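Local coordinates for protein phosphoribosylaminoimidazole carboxylase, ATPase subunit (Thermus thermophilus, PDB 3AW8) that probably catalyses the ATP-dependent carboxylation of 5-aminoimidazole ribonucleotide with bicarbonate to N5-carboxyaminoimidazole ribonucleotide in purine biosynthesis, at residues W204-P216 with A295-G307. Numbering follows the deposited sequence.
Sequences WGGILRLSLAPAP and APRGQSAMVNLIG
The guanidinium of R209 meets I306 obliquely, NH1 lying 3.6 Å from I306 CG1, while at its edge W204 O lies in the guanidinium plane, gripped side-on by NE (2.8 Å) and NH2, both from the same face of the carbonyl. A bend at chi2 (-68°) turns the arginine chain back to that carbonyl across the W204–I207 turn; NH1 also forms a salt bridge with E362. The amide of N304 gives ND2 to L208 O at 2.7 Å, from above the carbonyl plane, and ND2 also bonds N265. Past this pair, I306 CD1 rests on I207 CG2. Strands 207-213 and 299-306 are antiparallel neighbours near the middle of a large antiparallel sheet, so that the ATP-grasp and C-terminal family regions of this PurK share one sheet. In the pairing with strand 193-204, R209 and L210 both face R202, a classic beta bulge. Towards strand 299-306, R209 O accepts N304 N, and a water bridges it to N304 O. Beyond, S211 with M302 and A213 with S300 are hydrogen-bonded pairs; S300 N to A213 O (2.8 Å) is nearly straight. On one face M302, bent at chi2 and chi3, brings CE to L208 CD2 (3.6 Å) and S211 OG, which bonds N201. The other face carries L210 CD1 against V303 CG1 and L212 CD2 against A301 CB; L210 and A301 also touch helix 346-357. After a cis peptide bond, P214 CG meets P296 CG at 4.2 Å, the side chains crossing at about a right angle.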
loop_
_atom_site.group_PDB
_atom_site.type_symbol
_atom_site.label_atom_id
_atom_site.label_comp_id
_atom_site.label_asym_id
_atom_site.label_seq_id
_atom_site.Cartn_x
_atom_site.Cartn_y
_atom_site.Cartn_z
ATOM N N TRP A 204 14.046 23.498 -4.559
ATOM C CA TRP A 204 14.380 24.276 -5.726
ATOM C C TRP A 204 13.125 25.040 -6.112
ATOM O O TRP A 204 12.071 24.441 -6.352
ATOM C CB TRP A 204 14.834 23.356 -6.866
ATOM C CG TRP A 204 15.484 24.073 -8.023
ATOM C CD1 TRP A 204 14.882 24.496 -9.179
ATOM C CD2 TRP A 204 16.867 24.439 -8.135
ATOM N NE1 TRP A 204 15.807 25.098 -10.005
ATOM C CE2 TRP A 204 17.033 25.076 -9.388
ATOM C CE3 TRP A 204 17.981 24.290 -7.298
ATOM C CZ2 TRP A 204 18.268 25.559 -9.823
ATOM C CZ3 TRP A 204 19.212 24.773 -7.729
ATOM C CH2 TRP A 204 19.344 25.399 -8.982
ATOM N N GLY A 205 13.238 26.365 -6.156
ATOM C CA GLY A 205 12.098 27.190 -6.505
ATOM C C GLY A 205 11.107 27.245 -5.355
ATOM O O GLY A 205 9.920 27.532 -5.549
ATOM N N GLY A 206 11.607 26.961 -4.155
ATOM C CA GLY A 206 10.770 26.977 -2.976
ATOM C C GLY A 206 9.894 25.742 -2.858
ATOM O O GLY A 206 8.914 25.751 -2.100
ATOM N N ILE A 207 10.232 24.681 -3.596
ATOM C CA ILE A 207 9.452 23.443 -3.549
ATOM C C ILE A 207 10.360 22.241 -3.346
ATOM O O ILE A 207 11.392 22.134 -4.005
ATOM C CB ILE A 207 8.684 23.204 -4.862
ATOM C CG1 ILE A 207 7.961 24.479 -5.299
ATOM C CG2 ILE A 207 7.695 22.072 -4.674
ATOM C CD1 ILE A 207 7.221 24.338 -6.624
ATOM N N LEU A 208 9.988 21.339 -2.440
ATOM C CA LEU A 208 10.780 20.135 -2.210
ATOM C C LEU A 208 10.832 19.377 -3.540
ATOM O O LEU A 208 9.793 19.103 -4.151
ATOM C CB LEU A 208 10.129 19.236 -1.150
ATOM C CG LEU A 208 10.800 17.866 -0.974
ATOM C CD1 LEU A 208 12.168 18.072 -0.372
ATOM C CD2 LEU A 208 9.970 16.960 -0.082
ATOM N N ARG A 209 12.040 19.043 -3.986
ATOM C CA ARG A 209 12.212 18.334 -5.249
ATOM C C ARG A 209 12.696 16.914 -5.065
ATOM O O ARG A 209 12.272 16.023 -5.791
ATOM C CB ARG A 209 13.204 19.074 -6.140
ATOM C CG ARG A 209 12.817 20.498 -6.430
ATOM C CD ARG A 209 11.582 20.591 -7.308
ATOM N NE ARG A 209 11.209 21.988 -7.511
ATOM C CZ ARG A 209 10.395 22.416 -8.469
ATOM N NH1 ARG A 209 9.860 21.556 -9.329
ATOM N NH2 ARG A 209 10.122 23.708 -8.575
ATOM N N LEU A 210 13.567 16.697 -4.088
ATOM C CA LEU A 210 14.112 15.369 -3.879
ATOM C C LEU A 210 14.433 15.074 -2.425
ATOM O O LEU A 210 14.906 15.947 -1.695
ATOM C CB LEU A 210 15.394 15.215 -4.704
ATOM C CG LEU A 210 16.101 13.861 -4.634
ATOM C CD1 LEU A 210 15.525 12.946 -5.709
ATOM C CD2 LEU A 210 17.600 14.043 -4.839
ATOM N N SER A 211 14.195 13.832 -2.013
ATOM C CA SER A 211 14.485 13.403 -0.648
ATOM C C SER A 211 15.328 12.127 -0.660
ATOM O O SER A 211 14.971 11.138 -1.311
ATOM C CB SER A 211 13.187 13.160 0.138
ATOM O OG SER A 211 12.621 14.373 0.609
ATOM N N LEU A 212 16.451 12.153 0.053
ATOM C CA LEU A 212 17.328 10.996 0.113
ATOM C C LEU A 212 17.294 10.396 1.511
ATOM O O LEU A 212 17.610 11.069 2.495
ATOM C CB LEU A 212 18.755 11.399 -0.273
ATOM C CG LEU A 212 18.840 11.894 -1.722
ATOM C CD1 LEU A 212 20.182 12.566 -2.000
ATOM C CD2 LEU A 212 18.613 10.719 -2.649
ATOM N N ALA A 213 16.898 9.130 1.593
ATOM C CA ALA A 213 16.807 8.439 2.871
ATOM C C ALA A 213 17.462 7.062 2.828
ATOM O O ALA A 213 17.279 6.307 1.874
ATOM C CB ALA A 213 15.340 8.302 3.284
ATOM N N PRO A 214 18.255 6.727 3.859
ATOM C CA PRO A 214 18.536 7.593 5.009
ATOM C C PRO A 214 19.407 8.755 4.545
ATOM O O PRO A 214 19.972 8.700 3.454
ATOM C CB PRO A 214 19.284 6.666 5.960
ATOM C CG PRO A 214 18.731 5.320 5.624
ATOM C CD PRO A 214 18.713 5.355 4.125
ATOM N N ALA A 215 19.518 9.807 5.347
ATOM C CA ALA A 215 20.352 10.936 4.950
ATOM C C ALA A 215 21.757 10.407 4.649
ATOM O O ALA A 215 22.427 9.847 5.522
ATOM C CB ALA A 215 20.401 11.973 6.062
ATOM N N PRO A 216 22.215 10.563 3.400
ATOM C CA PRO A 216 23.543 10.096 2.993
ATOM C C PRO A 216 24.655 10.546 3.932
ATOM O O PRO A 216 24.918 11.742 4.062
ATOM C CB PRO A 216 23.701 10.690 1.598
ATOM C CG PRO A 216 22.303 10.690 1.086
ATOM C CD PRO A 216 21.519 11.205 2.273
ATOM N N ALA A 295 12.446 0.941 10.793
ATOM C CA ALA A 295 13.663 0.514 10.118
ATOM C C ALA A 295 13.551 0.678 8.598
ATOM O O ALA A 295 12.532 0.338 8.000
ATOM C CB ALA A 295 13.967 -0.935 10.474
ATOM N N PRO A 296 14.598 1.217 7.957
ATOM C CA PRO A 296 14.583 1.414 6.504
ATOM C C PRO A 296 14.842 0.144 5.706
ATOM O O PRO A 296 15.537 -0.761 6.164
ATOM C CB PRO A 296 15.683 2.448 6.287
ATOM C CG PRO A 296 16.660 2.106 7.349
ATOM C CD PRO A 296 15.781 1.855 8.557
ATOM N N ARG A 297 14.259 0.080 4.514
ATOM C CA ARG A 297 14.442 -1.051 3.618
ATOM C C ARG A 297 15.381 -0.541 2.540
ATOM O O ARG A 297 14.944 0.091 1.572
ATOM C CB ARG A 297 13.119 -1.475 2.974
ATOM C CG ARG A 297 12.125 -2.154 3.910
ATOM C CD ARG A 297 10.816 -2.399 3.176
ATOM N NE ARG A 297 9.762 -2.939 4.031
ATOM C CZ ARG A 297 8.472 -2.934 3.706
ATOM N NH1 ARG A 297 7.573 -3.447 4.534
ATOM N NH2 ARG A 297 8.075 -2.398 2.554
ATOM N N GLY A 298 16.672 -0.786 2.727
ATOM C CA GLY A 298 17.647 -0.335 1.753
ATOM C C GLY A 298 17.766 1.173 1.696
ATOM O O GLY A 298 17.870 1.834 2.728
ATOM N N GLN A 299 17.747 1.715 0.484
ATOM C CA GLN A 299 17.870 3.151 0.270
ATOM C C GLN A 299 16.788 3.694 -0.648
ATOM O O GLN A 299 16.420 3.068 -1.639
ATOM C CB GLN A 299 19.223 3.475 -0.343
ATOM C CG GLN A 299 20.372 3.512 0.616
ATOM C CD GLN A 299 21.665 3.737 -0.125
ATOM O OE1 GLN A 299 22.114 2.867 -0.875
ATOM N NE2 GLN A 299 22.265 4.914 0.056
ATOM N N SER A 300 16.300 4.886 -0.338
ATOM C CA SER A 300 15.249 5.476 -1.140
ATOM C C SER A 300 15.558 6.877 -1.612
ATOM O O SER A 300 16.312 7.615 -0.980
ATOM C CB SER A 300 13.948 5.503 -0.346
ATOM O OG SER A 300 13.580 4.200 0.042
ATOM N N ALA A 301 14.956 7.224 -2.738
ATOM C CA ALA A 301 15.083 8.539 -3.326
ATOM C C ALA A 301 13.639 8.904 -3.645
ATOM O O ALA A 301 12.946 8.183 -4.374
ATOM C CB ALA A 301 15.915 8.484 -4.598
ATOM N N MET A 302 13.188 10.014 -3.079
ATOM C CA MET A 302 11.824 10.480 -3.268
ATOM C C MET A 302 11.859 11.668 -4.223
ATOM O O MET A 302 12.428 12.707 -3.891
ATOM C CB MET A 302 11.267 10.898 -1.894
ATOM C CG MET A 302 9.750 11.038 -1.765
ATOM S SD MET A 302 9.034 12.448 -2.621
ATOM C CE MET A 302 9.952 13.818 -1.855
ATOM N N VAL A 303 11.287 11.531 -5.414
ATOM C CA VAL A 303 11.288 12.675 -6.320
ATOM C C VAL A 303 9.857 13.161 -6.553
ATOM O O VAL A 303 8.998 12.414 -7.015
ATOM C CB VAL A 303 12.017 12.374 -7.704
ATOM C CG1 VAL A 303 13.174 11.422 -7.495
ATOM C CG2 VAL A 303 11.055 11.818 -8.735
ATOM N N ASN A 304 9.599 14.414 -6.199
ATOM C CA ASN A 304 8.277 14.990 -6.381
ATOM C C ASN A 304 7.949 15.222 -7.841
ATOM O O ASN A 304 8.836 15.468 -8.659
ATOM C CB ASN A 304 8.152 16.331 -5.653
ATOM C CG ASN A 304 7.741 16.177 -4.204
ATOM O OD1 ASN A 304 7.232 15.132 -3.796
ATOM N ND2 ASN A 304 7.946 17.227 -3.420
ATOM N N LEU A 305 6.661 15.136 -8.151
ATOM C CA LEU A 305 6.140 15.376 -9.490
ATOM C C LEU A 305 5.404 16.710 -9.378
ATOM O O LEU A 305 4.290 16.775 -8.853
ATOM C CB LEU A 305 5.179 14.252 -9.895
ATOM C CG LEU A 305 5.675 13.098 -10.783
ATOM C CD1 LEU A 305 7.194 13.044 -10.862
ATOM C CD2 LEU A 305 5.114 11.798 -10.251
ATOM N N ILE A 306 6.044 17.777 -9.847
ATOM C CA ILE A 306 5.475 19.118 -9.779
ATOM C C ILE A 306 4.962 19.610 -11.129
ATOM O O ILE A 306 5.677 19.573 -12.122
ATOM C CB ILE A 306 6.526 20.137 -9.260
ATOM C CG1 ILE A 306 7.161 19.627 -7.963
ATOM C CG2 ILE A 306 5.878 21.499 -9.034
ATOM C CD1 ILE A 306 6.178 19.459 -6.824
ATOM N N GLY A 307 3.716 20.068 -11.141
ATOM C CA GLY A 307 3.085 20.603 -12.335
ATOM C C GLY A 307 3.215 19.907 -13.681
ATOM O O GLY A 307 3.025 20.545 -14.715
HETATM O O HOH W 1 11.194 16.709 -8.191
#